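Local coordinates for protein ammonium transporter (Kuenenia stuttgartiensis, PDB 6EU6) that is an ammonium transporter family protein that probably senses ammonium at the membrane as the sensor part of a histidine kinase, at residues M354-L357 and G358-A361. Sequence-based numbering, arbitrary orientation.
Sequences MHQL and GIQA
Q356 and Q360, one helical turn apart, join their side-chain amides: Q356 NE2 donates to Q360 OE1 at 3.1 Å. The bond is bent, with an N-H...O angle of 143°, and the donor sits above the carbonyl plane of Q360, the two amides being turned 58° against each other. With chi1 at -168° the Q356 chain leaves opposite its own N and then folds at chi2, which carries NE2 across to Q360. Glutamine suits both buried places because its amide gives and accepts at once: Q356 NE2 also donates to G160 O, Q356 OE1 accepts from L347 N and A348 N, and Q360 NE2 reaches I162 O and T334 O. Shortening Q360 to an alanine removes the amide, and the carbonyls of I162 and T334 would probably lose a donor and Q356 NE2 one acceptor.

The backbone belongs to the first turns of helix 353-385, a 33-residue helix late in the ammonium transporter fold, packed here against helix 322-340. Regular i to i+4 bonds include Q360 N to Q356 O (2.8 Å). H355 O takes two donors, I359 N at i+4 and, from above the carbonyl plane, G358 N at i+3.

I359 CD1, the far end of a chain long enough to reach the imidazole, lies at the ring edge, 3.6 Å from H355 CD2. L357 touches L335 and A338, apolar partners for an apolar side chain.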
loop_
_atom_site.group_PDB
_atom_site.type_symbol
_atom_site.label_atom_id
_atom_site.label_comp_id
_atom_site.label_asym_id
_atom_site.label_seq_id
_atom_site.Cartn_x
_atom_site.Cartn_y
_atom_site.Cartn_z
ATOM N N MET A 354 -23.508 14.654 30.021
ATOM C CA MET A 354 -23.662 16.097 29.978
ATOM C C MET A 354 -22.375 16.811 30.344
ATOM O O MET A 354 -21.928 17.724 29.669
ATOM C CB MET A 354 -24.697 16.526 31.000
ATOM C CG MET A 354 -25.121 17.950 30.808
ATOM S SD MET A 354 -26.713 17.967 29.989
ATOM C CE MET A 354 -27.786 17.336 31.292
ATOM N N HIS A 355 -21.770 16.370 31.409
ATOM C CA HIS A 355 -20.566 17.000 31.890
ATOM C C HIS A 355 -19.447 16.654 30.869
ATOM O O HIS A 355 -18.707 17.494 30.500
ATOM C CB HIS A 355 -20.246 16.441 33.274
ATOM C CG HIS A 355 -19.323 17.284 34.093
ATOM N ND1 HIS A 355 -19.780 18.183 35.031
ATOM C CD2 HIS A 355 -17.969 17.339 34.149
ATOM C CE1 HIS A 355 -18.747 18.771 35.612
ATOM N NE2 HIS A 355 -17.637 18.283 35.089
ATOM N N GLN A 356 -19.319 15.395 30.439
ATOM C CA GLN A 356 -18.304 15.075 29.403
ATOM C C GLN A 356 -18.487 15.903 28.148
ATOM O O GLN A 356 -17.493 16.343 27.541
ATOM C CB GLN A 356 -18.354 13.594 29.055
ATOM C CG GLN A 356 -17.171 13.146 28.225
ATOM C CD GLN A 356 -15.940 13.109 29.065
ATOM O OE1 GLN A 356 -15.915 12.425 30.085
ATOM N NE2 GLN A 356 -14.905 13.791 28.641
ATOM N N LEU A 357 -19.737 16.171 27.748
ATOM C CA LEU A 357 -19.989 16.994 26.587
ATOM C C LEU A 357 -19.409 18.387 26.761
ATOM O O LEU A 357 -18.954 19.007 25.782
ATOM C CB LEU A 357 -21.470 17.102 26.296
ATOM C CG LEU A 357 -21.876 17.714 24.981
ATOM C CD1 LEU A 357 -21.268 16.990 23.752
ATOM C CD2 LEU A 357 -23.391 17.736 24.874
ATOM N N GLY A 358 -19.394 18.892 28.001
ATOM C CA GLY A 358 -18.973 20.288 28.260
ATOM C C GLY A 358 -17.433 20.278 28.194
ATOM O O GLY A 358 -16.853 21.188 27.690
ATOM N N ILE A 359 -16.796 19.235 28.698
ATOM C CA ILE A 359 -15.328 19.099 28.646
ATOM C C ILE A 359 -14.885 18.902 27.173
ATOM O O ILE A 359 -13.877 19.448 26.758
ATOM C CB ILE A 359 -14.853 17.914 29.526
ATOM C CG1 ILE A 359 -15.044 18.216 31.020
ATOM C CG2 ILE A 359 -13.422 17.521 29.261
ATOM C CD1 ILE A 359 -15.175 16.967 31.870
ATOM N N GLN A 360 -15.630 18.099 26.402
ATOM C CA GLN A 360 -15.296 17.903 24.994
ATOM C C GLN A 360 -15.423 19.228 24.254
ATOM O O GLN A 360 -14.499 19.676 23.537
ATOM C CB GLN A 360 -16.155 16.815 24.359
ATOM C CG GLN A 360 -15.976 15.380 24.939
ATOM C CD GLN A 360 -14.560 14.886 24.935
ATOM O OE1 GLN A 360 -13.890 14.862 25.962
ATOM N NE2 GLN A 360 -14.079 14.493 23.743
ATOM N N ALA A 361 -16.509 19.928 24.509
ATOM C CA ALA A 361 -16.698 21.244 23.895
ATOM C C ALA A 361 -15.587 22.241 24.278
ATOM O O ALA A 361 -15.148 23.065 23.469
ATOM C CB ALA A 361 -18.041 21.811 24.254
#